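PDB 1W52: pancreatic lipase related protein 2 from Equus caballus, which probably hydrolyses galactolipids and triacylglycerols, releasing fatty acids from the glycerol backbone in lipid digestion. Local coordinates for residues V3-L8 with S31-N36; Y372-G377 with L387-N392; I151-G156 with C263-S268. All coordinates share one frame; numbering follows the deposited sequence.

How the interactions relate
Interaction 3 is the buried one, near the centre of the chain, and it holds the predicted catalytic serine and histidine. Interactions 1 and 2 are both partly buried. Interaction 1 is part of the same lipase domain but lies at the periphery, its centre about 25 Å from that of interaction 3. Interaction 2 belongs to the PLAT/LH2 domain and sits across the chain's centre from interaction 1, with about 55 Å between their centres. The three share no helix or strand. Interaction 1 is a tyrosine ring against a proline. Interaction 2 is largely apolar, a tyrosine ring and aliphatic side chains, with one hydroxyl bonded to a backbone carbonyl. Interaction 3 is chiefly polar, built on two histidines.

Interaction 1 of 3, residues V3-L8 with S31-N36; sequences VCYTPL and SPEEVN
Y5 lays one face of its ring against P32. The proline comes over that face with CD, which lies 3.4 Å from the ring centroid and 24° off the ring normal. This is a CH-pi contact. CD sits above the CD1 and CE1 side of the ring, not over its middle. The two side chains cross obliquely. Chi1 of Y5 (-81°) puts CG beside the backbone N, anti to the carbonyl carbon. The ring extends to the start of the helix. Its far end, CZ and OH, lies against CA and CB of S31.

L8 adds a second touch on the same proline. Its CD1 meets P32 CG at 3.8 Å, and the two side chains slide past each other in opposite directions. P32 therefore has an aromatic ring at CD and a leucine methyl at CG. At the edge of the contact T6 and E33 reach toward each other tip to tip, CG2 of T6 to OE2 of E33 at 3.8 Å. The hydroxyl of T6 is used elsewhere, bonded to R56.

S31 is held from its own side. Its OG accepts from E34 N at 2.9 Å, while the carboxylate of E34 turns back, with OE2 3.1 Å from S31 N in a weak bond. E129 of helix 116-141 also touches P32, and A128 of that helix touches L8. The disulfide C4-C10 ties strand 3-5 to its antiparallel partner 9-11. The contact thus joins the N-terminal hairpin to helix 32-35, far from the annotated sites. S31 and E34 form a capping box, with P32 as the first residue of the helix, and the ring of Y5 packs against this capped N-terminus.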
loop_
_atom_site.group_PDB
_atom_site.type_symbol
_atom_site.label_atom_id
_atom_site.label_comp_id
_atom_site.label_asym_id
_atom_site.label_seq_id
_atom_site.Cartn_x
_atom_site.Cartn_y
_atom_site.Cartn_z
ATOM N N VAL A 3 -3.385 -30.059 19.450
ATOM C CA VAL A 3 -4.813 -30.146 19.849
ATOM C C VAL A 3 -5.727 -30.021 18.650
ATOM O O VAL A 3 -5.484 -29.168 17.810
ATOM C CB VAL A 3 -5.232 -29.039 20.785
ATOM C CG1 VAL A 3 -4.467 -29.160 22.057
ATOM C CG2 VAL A 3 -5.031 -27.670 20.159
ATOM N N CYS A 4 -6.773 -30.843 18.548
ATOM C CA CYS A 4 -7.584 -30.810 17.330
ATOM C C CYS A 4 -8.860 -30.102 17.536
ATOM O O CYS A 4 -9.259 -29.879 18.670
ATOM C CB CYS A 4 -7.858 -32.185 16.802
ATOM S SG CYS A 4 -6.286 -32.917 16.509
ATOM N N TYR A 5 -9.495 -29.728 16.435
ATOM C CA TYR A 5 -10.745 -29.012 16.536
ATOM C C TYR A 5 -11.688 -29.333 15.387
ATOM O O TYR A 5 -11.261 -29.810 14.309
ATOM C CB TYR A 5 -10.503 -27.504 16.596
ATOM C CG TYR A 5 -10.120 -26.917 17.952
ATOM C CD1 TYR A 5 -11.072 -26.712 18.941
ATOM C CD2 TYR A 5 -8.793 -26.518 18.217
ATOM C CE1 TYR A 5 -10.716 -26.148 20.150
ATOM C CE2 TYR A 5 -8.435 -25.959 19.420
ATOM C CZ TYR A 5 -9.401 -25.776 20.376
ATOM O OH TYR A 5 -9.050 -25.206 21.563
ATOM N N THR A 6 -12.962 -29.016 15.685
ATOM C CA THR A 6 -14.193 -29.284 14.903
ATOM C C THR A 6 -13.945 -29.930 13.505
ATOM O O THR A 6 -13.656 -31.148 13.509
ATOM C CB THR A 6 -15.139 -27.990 14.915
ATOM O OG1 THR A 6 -14.398 -26.828 14.536
ATOM C CG2 THR A 6 -15.627 -27.610 16.332
ATOM N N PRO A 7 -14.096 -29.208 12.357
ATOM C CA PRO A 7 -13.590 -29.706 11.061
ATOM C C PRO A 7 -12.244 -29.135 10.626
ATOM O O PRO A 7 -11.782 -29.388 9.504
ATOM C CB PRO A 7 -14.658 -29.217 10.091
ATOM C CG PRO A 7 -15.167 -27.937 10.684
ATOM C CD PRO A 7 -14.871 -27.963 12.139
ATOM N N LEU A 8 -11.625 -28.358 11.505
ATOM C CA LEU A 8 -10.447 -27.583 11.148
ATOM C C LEU A 8 -9.169 -28.402 11.301
ATOM O O LEU A 8 -8.111 -28.027 10.808
ATOM C CB LEU A 8 -10.380 -26.336 12.013
ATOM C CG LEU A 8 -11.684 -25.580 12.225
ATOM C CD1 LEU A 8 -11.381 -24.379 13.116
ATOM C CD2 LEU A 8 -12.300 -25.165 10.928
ATOM N N SER A 31 -9.435 -21.782 21.065
ATOM C CA SER A 31 -10.432 -22.620 20.444
ATOM C C SER A 31 -11.211 -21.757 19.462
ATOM O O SER A 31 -11.292 -20.554 19.661
ATOM C CB SER A 31 -11.372 -23.160 21.510
ATOM O OG SER A 31 -12.230 -22.127 21.978
ATOM N N PRO A 32 -11.806 -22.362 18.431
ATOM C CA PRO A 32 -12.652 -21.634 17.474
ATOM C C PRO A 32 -13.686 -20.781 18.126
ATOM O O PRO A 32 -13.977 -19.656 17.680
ATOM C CB PRO A 32 -13.343 -22.760 16.713
ATOM C CG PRO A 32 -12.309 -23.873 16.729
ATOM C CD PRO A 32 -11.701 -23.797 18.093
ATOM N N GLU A 33 -14.236 -21.358 19.181
ATOM C CA GLU A 33 -15.296 -20.755 19.985
ATOM C C GLU A 33 -14.759 -19.517 20.722
ATOM O O GLU A 33 -15.421 -18.473 20.732
ATOM C CB GLU A 33 -15.861 -21.821 20.986
ATOM C CG GLU A 33 -16.572 -23.065 20.381
ATOM C CD GLU A 33 -15.676 -24.293 20.119
ATOM O OE1 GLU A 33 -14.726 -24.540 20.892
ATOM O OE2 GLU A 33 -15.937 -25.058 19.146
ATOM N N GLU A 34 -13.555 -19.685 21.310
ATOM C CA GLU A 34 -12.792 -18.660 22.091
ATOM C C GLU A 34 -12.366 -17.440 21.237
ATOM O O GLU A 34 -12.412 -16.286 21.715
ATOM C CB GLU A 34 -11.523 -19.277 22.778
ATOM C CG GLU A 34 -11.786 -20.126 24.040
ATOM C CD GLU A 34 -10.540 -20.746 24.707
ATOM O OE1 GLU A 34 -10.253 -20.363 25.862
ATOM O OE2 GLU A 34 -9.873 -21.646 24.144
ATOM N N VAL A 35 -11.949 -17.742 19.991
ATOM C CA VAL A 35 -11.668 -16.776 18.891
ATOM C C VAL A 35 -12.905 -16.088 18.242
ATOM O O VAL A 35 -12.795 -14.926 17.789
ATOM C CB VAL A 35 -10.917 -17.452 17.750
ATOM C CG1 VAL A 35 -10.504 -16.451 16.728
ATOM C CG2 VAL A 35 -9.704 -18.177 18.258
ATOM N N ASN A 36 -14.048 -16.798 18.199
ATOM C CA ASN A 36 -15.303 -16.299 17.636
ATOM C C ASN A 36 -15.100 -15.650 16.277
ATOM O O ASN A 36 -15.408 -14.450 16.093
ATOM C CB ASN A 36 -15.964 -15.311 18.580
ATOM C CG ASN A 36 -17.352 -14.904 18.118
ATOM O OD1 ASN A 36 -17.782 -13.745 18.277
ATOM N ND2 ASN A 36 -18.066 -15.856 17.527
#

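Interaction 2 of 3, residues Y372-G377 with L387-N392; sequences YEIFKG and LDVDVN
V389 CG2 lies against the CD2-CE2 bond of Y372, 3.4 Å from CE2, and V389 CB lies against the same bond. V389 CG1 stands anti to its own carbonyl carbon (chi1 -50°) and meets I374 CD1 at 4.1 Å, where the two side chains cross at about a right angle. One valine thus fills the hollow between a ring and an isoleucine. Farther along, I374 CG2 packs on CB of L387 at 3.6 Å. The CD2 methyl of L387 reaches the backbone, 3.7 Å from E373 O. At the other end of the contact, Y372 OH passes beyond the valine and donates to D390 O at 3.0 Å. The oxygen lies at the ring's edge, but the donor stands 43° out of the carbonyl plane.

Strand 387-391 pairs by its backbone with strand 340-344, whose V344 also touches I374. The D390 carboxylate forms a salt bridge with R341. The chemistry implies that apolar surfaces join 372-377 to this strand within the PLAT/LH2 domain, and that the one hydrogen bond between the two segments ties the tyrosine hydroxyl to the strand backbone.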
loop_
_atom_site.group_PDB
_atom_site.type_symbol
_atom_site.label_atom_id
_atom_site.label_comp_id
_atom_site.label_asym_id
_atom_site.label_seq_id
_atom_site.Cartn_x
_atom_site.Cartn_y
_atom_site.Cartn_z
ATOM N N TYR A 372 7.606 24.662 -5.706
ATOM C CA TYR A 372 8.338 23.406 -5.911
ATOM C C TYR A 372 9.823 23.628 -6.068
ATOM O O TYR A 372 10.330 23.748 -7.170
ATOM C CB TYR A 372 7.805 22.628 -7.135
ATOM C CG TYR A 372 6.683 21.657 -6.822
ATOM C CD1 TYR A 372 5.428 22.135 -6.552
ATOM C CD2 TYR A 372 6.880 20.268 -6.801
ATOM C CE1 TYR A 372 4.406 21.301 -6.253
ATOM C CE2 TYR A 372 5.837 19.420 -6.509
ATOM C CZ TYR A 372 4.600 19.965 -6.228
ATOM O OH TYR A 372 3.485 19.232 -5.904
ATOM N N GLU A 373 10.533 23.669 -4.964
ATOM C CA GLU A 373 11.939 23.928 -5.047
ATOM C C GLU A 373 12.615 22.829 -5.865
ATOM O O GLU A 373 12.831 21.739 -5.357
ATOM C CB GLU A 373 12.564 24.023 -3.646
ATOM C CG GLU A 373 14.105 24.060 -3.684
ATOM C CD GLU A 373 14.772 23.846 -2.340
ATOM O OE1 GLU A 373 14.303 24.470 -1.352
ATOM O OE2 GLU A 373 15.767 23.074 -2.288
ATOM N N ILE A 374 13.000 23.121 -7.102
ATOM C CA ILE A 374 13.702 22.118 -7.933
ATOM C C ILE A 374 15.227 22.097 -7.717
ATOM O O ILE A 374 15.926 21.141 -8.076
ATOM C CB ILE A 374 13.413 22.349 -9.440
ATOM C CG1 ILE A 374 11.931 22.634 -9.698
ATOM C CG2 ILE A 374 13.885 21.158 -10.285
ATOM C CD1 ILE A 374 10.997 21.581 -9.208
ATOM N N PHE A 375 15.751 23.187 -7.170
ATOM C CA PHE A 375 17.192 23.280 -6.939
ATOM C C PHE A 375 17.610 24.414 -6.024
ATOM O O PHE A 375 17.091 25.518 -6.131
ATOM C CB PHE A 375 17.916 23.471 -8.262
ATOM C CG PHE A 375 19.333 22.997 -8.252
ATOM C CD1 PHE A 375 19.691 21.788 -7.658
ATOM C CD2 PHE A 375 20.312 23.741 -8.872
ATOM C CE1 PHE A 375 21.003 21.339 -7.672
ATOM C CE2 PHE A 375 21.620 23.295 -8.896
ATOM C CZ PHE A 375 21.966 22.086 -8.290
ATOM N N LYS A 376 18.555 24.123 -5.133
ATOM C CA LYS A 376 19.310 25.158 -4.441
ATOM C C LYS A 376 20.815 24.904 -4.671
ATOM O O LYS A 376 21.329 23.786 -4.508
ATOM C CB LYS A 376 18.921 25.266 -2.944
ATOM C CG LYS A 376 19.265 24.032 -2.111
ATOM C CD LYS A 376 18.728 24.041 -0.648
ATOM C CE LYS A 376 18.997 22.664 0.051
ATOM N NZ LYS A 376 18.787 21.474 -0.870
ATOM N N GLY A 377 21.502 25.959 -5.107
ATOM C CA GLY A 377 22.943 25.912 -5.311
ATOM C C GLY A 377 23.425 26.963 -6.291
ATOM O O GLY A 377 22.706 27.939 -6.560
ATOM N N LEU A 387 14.654 17.559 -11.432
ATOM C CA LEU A 387 14.188 16.909 -10.197
ATOM C C LEU A 387 12.722 16.384 -10.281
ATOM O O LEU A 387 11.785 17.130 -10.595
ATOM C CB LEU A 387 14.349 17.848 -8.984
ATOM C CG LEU A 387 14.013 17.273 -7.594
ATOM C CD1 LEU A 387 15.228 16.611 -6.924
ATOM C CD2 LEU A 387 13.391 18.356 -6.718
ATOM N N ASP A 388 12.538 15.110 -9.937
ATOM C CA ASP A 388 11.234 14.467 -9.965
ATOM C C ASP A 388 10.412 14.936 -8.799
ATOM O O ASP A 388 10.950 15.164 -7.751
ATOM C CB ASP A 388 11.446 12.962 -9.963
ATOM C CG ASP A 388 12.117 12.495 -11.252
ATOM O OD1 ASP A 388 11.726 13.069 -12.296
ATOM O OD2 ASP A 388 13.022 11.624 -11.353
ATOM N N VAL A 389 9.124 15.135 -8.982
ATOM C CA VAL A 389 8.321 15.704 -7.913
ATOM C C VAL A 389 6.924 15.065 -7.818
ATOM O O VAL A 389 6.512 14.398 -8.729
ATOM C CB VAL A 389 8.211 17.257 -8.038
ATOM C CG1 VAL A 389 9.581 17.889 -8.224
ATOM C CG2 VAL A 389 7.223 17.687 -9.147
ATOM N N ASP A 390 6.193 15.279 -6.724
ATOM C CA ASP A 390 4.981 14.511 -6.474
ATOM C C ASP A 390 3.788 15.440 -6.347
ATOM O O ASP A 390 3.769 16.312 -5.485
ATOM C CB ASP A 390 5.158 13.642 -5.231
ATOM C CG ASP A 390 6.284 12.628 -5.398
ATOM O OD1 ASP A 390 6.197 11.817 -6.329
ATOM O OD2 ASP A 390 7.302 12.561 -4.675
ATOM N N VAL A 391 2.794 15.269 -7.215
ATOM C CA VAL A 391 1.666 16.193 -7.256
ATOM C C VAL A 391 0.455 15.594 -6.551
ATOM O O VAL A 391 -0.279 14.826 -7.128
ATOM C CB VAL A 391 1.323 16.695 -8.734
ATOM C CG1 VAL A 391 0.082 17.589 -8.752
ATOM C CG2 VAL A 391 2.512 17.486 -9.354
ATOM N N ASN A 392 0.234 16.019 -5.318
ATOM C CA ASN A 392 -0.777 15.441 -4.461
ATOM C C ASN A 392 -2.164 15.547 -5.020
ATOM O O ASN A 392 -3.125 15.361 -4.297
ATOM C CB ASN A 392 -0.760 16.119 -3.088
ATOM C CG ASN A 392 0.625 16.127 -2.458
ATOM O OD1 ASN A 392 1.215 15.069 -2.193
ATOM N ND2 ASN A 392 1.167 17.333 -2.242
#

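Interaction 3 of 3, residues I151-G156 with C263-S268; sequences IGHSLG and CNHLKS. With DDQ (decylamine-N,N-dimethyl-N-oxide), chain C.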
loop_
_atom_site.group_PDB
_atom_site.type_symbol
_atom_site.label_atom_id
_atom_site.label_comp_id
_atom_site.label_asym_id
_atom_site.label_seq_id
_atom_site.Cartn_x
_atom_site.Cartn_y
_atom_site.Cartn_z
ATOM N N ILE A 151 -7.610 -10.281 1.344
ATOM C CA ILE A 151 -6.830 -9.084 1.644
ATOM C C ILE A 151 -6.617 -9.037 3.145
ATOM O O ILE A 151 -7.585 -8.886 3.860
ATOM C CB ILE A 151 -7.612 -7.825 1.241
ATOM C CG1 ILE A 151 -8.181 -7.902 -0.166
ATOM C CG2 ILE A 151 -6.711 -6.645 1.302
ATOM C CD1 ILE A 151 -9.065 -6.656 -0.528
ATOM N N GLY A 152 -5.395 -9.132 3.635
ATOM C CA GLY A 152 -5.190 -9.122 5.082
ATOM C C GLY A 152 -4.241 -8.019 5.543
ATOM O O GLY A 152 -3.219 -7.781 4.920
ATOM N N HIS A 153 -4.561 -7.356 6.645
ATOM C CA HIS A 153 -3.653 -6.373 7.273
ATOM C C HIS A 153 -2.882 -6.921 8.507
ATOM O O HIS A 153 -3.475 -7.513 9.388
ATOM C CB HIS A 153 -4.412 -5.098 7.713
ATOM C CG HIS A 153 -3.541 -4.141 8.476
ATOM N ND1 HIS A 153 -3.570 -4.046 9.852
ATOM C CD2 HIS A 153 -2.558 -3.297 8.062
ATOM C CE1 HIS A 153 -2.664 -3.163 10.245
ATOM N NE2 HIS A 153 -2.019 -2.711 9.186
ATOM N N SER A 154 -1.567 -6.666 8.565
ATOM C CA SER A 154 -0.727 -7.009 9.721
ATOM C C SER A 154 -0.856 -8.490 9.965
ATOM O O SER A 154 -0.496 -9.292 9.140
ATOM C CB SER A 154 -1.079 -6.183 11.001
ATOM O OG SER A 154 -0.331 -6.552 12.198
ATOM N N LEU A 155 -1.369 -8.862 11.108
ATOM C CA LEU A 155 -1.478 -10.268 11.393
ATOM C C LEU A 155 -2.396 -10.883 10.376
ATOM O O LEU A 155 -2.090 -11.895 9.853
ATOM C CB LEU A 155 -2.031 -10.431 12.778
ATOM C CG LEU A 155 -1.218 -11.173 13.839
ATOM C CD1 LEU A 155 0.215 -10.765 13.912
ATOM C CD2 LEU A 155 -1.943 -10.877 15.130
ATOM N N GLY A 156 -3.522 -10.228 10.082
ATOM C CA GLY A 156 -4.379 -10.570 8.942
ATOM C C GLY A 156 -3.676 -10.954 7.625
ATOM O O GLY A 156 -4.079 -11.881 6.931
ATOM N N CYS A 263 0.461 4.563 13.312
ATOM C CA CYS A 263 0.031 5.301 12.139
ATOM C C CYS A 263 0.630 4.764 10.783
ATOM O O CYS A 263 -0.131 4.531 9.813
ATOM C CB CYS A 263 0.349 6.753 12.369
ATOM S SG CYS A 263 0.300 7.798 10.928
ATOM N N ASN A 264 1.951 4.564 10.723
ATOM C CA ASN A 264 2.576 3.988 9.564
ATOM C C ASN A 264 2.055 2.600 9.258
ATOM O O ASN A 264 1.769 2.272 8.106
ATOM C CB ASN A 264 4.055 3.816 9.792
ATOM C CG ASN A 264 4.782 5.116 10.057
ATOM O OD1 ASN A 264 4.953 5.947 9.199
ATOM N ND2 ASN A 264 5.239 5.260 11.271
ATOM N N HIS A 265 1.973 1.742 10.267
ATOM C CA HIS A 265 1.432 0.350 10.086
ATOM C C HIS A 265 0.054 0.362 9.394
ATOM O O HIS A 265 -0.285 -0.505 8.586
ATOM C CB HIS A 265 1.312 -0.300 11.471
ATOM C CG HIS A 265 1.152 -1.780 11.477
ATOM N ND1 HIS A 265 1.940 -2.623 10.733
ATOM C CD2 HIS A 265 0.353 -2.568 12.232
ATOM C CE1 HIS A 265 1.589 -3.873 10.989
ATOM N NE2 HIS A 265 0.637 -3.869 11.906
ATOM N N LEU A 266 -0.712 1.391 9.724
ATOM C CA LEU A 266 -2.050 1.533 9.241
ATOM C C LEU A 266 -2.088 2.186 7.880
ATOM O O LEU A 266 -3.074 2.067 7.194
ATOM C CB LEU A 266 -2.883 2.341 10.237
ATOM C CG LEU A 266 -3.026 1.733 11.635
ATOM C CD1 LEU A 266 -4.058 2.463 12.386
ATOM C CD2 LEU A 266 -3.388 0.288 11.734
ATOM N N LYS A 267 -1.064 2.884 7.448
ATOM C CA LYS A 267 -1.205 3.530 6.163
ATOM C C LYS A 267 -1.365 2.474 5.034
ATOM O O LYS A 267 -1.920 2.731 3.997
ATOM C CB LYS A 267 -0.018 4.475 5.904
ATOM C CG LYS A 267 -0.045 5.876 6.651
ATOM C CD LYS A 267 -1.067 6.888 6.065
ATOM C CE LYS A 267 -0.702 8.383 6.402
ATOM N NZ LYS A 267 -1.417 8.909 7.568
ATOM N N SER A 268 -0.885 1.269 5.267
ATOM C CA SER A 268 -1.046 0.198 4.340
ATOM C C SER A 268 -2.495 -0.009 3.937
ATOM O O SER A 268 -2.792 -0.117 2.753
ATOM C CB SER A 268 -0.481 -1.072 4.973
ATOM O OG SER A 268 -1.239 -1.487 6.093
HETATM N N1 DDQ C . -7.326 -0.009 15.365
HETATM O O1 DDQ C . -7.845 -0.374 14.282
HETATM C CM1 DDQ C . -7.623 1.455 15.569
HETATM C CM2 DDQ C . -7.886 -0.780 16.515
HETATM C C1 DDQ C . -5.872 -0.258 15.128
HETATM C C2 DDQ C . -5.324 -1.637 15.521
HETATM C C3 DDQ C . -4.204 -1.444 16.536
HETATM C C4 DDQ C . -2.808 -1.510 15.934
HETATM C C5 DDQ C . -1.978 -2.585 16.613
HETATM C C6 DDQ C . -0.638 -2.575 15.931
HETATM C C7 DDQ C . 0.248 -3.683 16.420
HETATM C C8 DDQ C . 0.651 -4.621 15.298
HETATM C C9 DDQ C . 1.333 -5.860 15.889
HETATM C C10 DDQ C . 2.436 -6.435 15.028
#
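S154 and H265 meet through a hydrogen bond, OG to NE2 at 2.9 Å, in which either could be the donor. The hydroxyl lies at the edge of the imidazole, near its plane. OG of S154 is anti to its backbone N (chi1 176°), which aims it at the histidine. The detergent DDQ lies beside the pair, its C8 3.5 Å from H265 NE2 and 3.8 Å from S154 OG. The other ring nitrogen of H265, ND1, is hydrogen-bonded to D178. The three residues have the geometry of a Ser-His-Asp catalytic triad, the role predicted for them.

H153 forms the next shell. The edge of its ring points to the face of H265, the centroids 4.7 Å apart and the planes at 58°. NE2 of H153 also donates to H265 O at 2.9 Å, standing well above the carbonyl plane. S268 OG gives the same oxygen a second bond, at 2.8 Å. The backbone and the ring of H265 are therefore both held. L266 CD2 packs on H153 CE1 at 3.8 Å.

S154 has phi 57°, as expected for the nucleophile elbow of an alpha/beta hydrolase. The elbow joins strand 148-153, flanked by strands 72-76 and 173-177, to helix 155-166, while H265 comes from helix 257-277, whose 263-268 segment runs nearly antiparallel to strand 151-153.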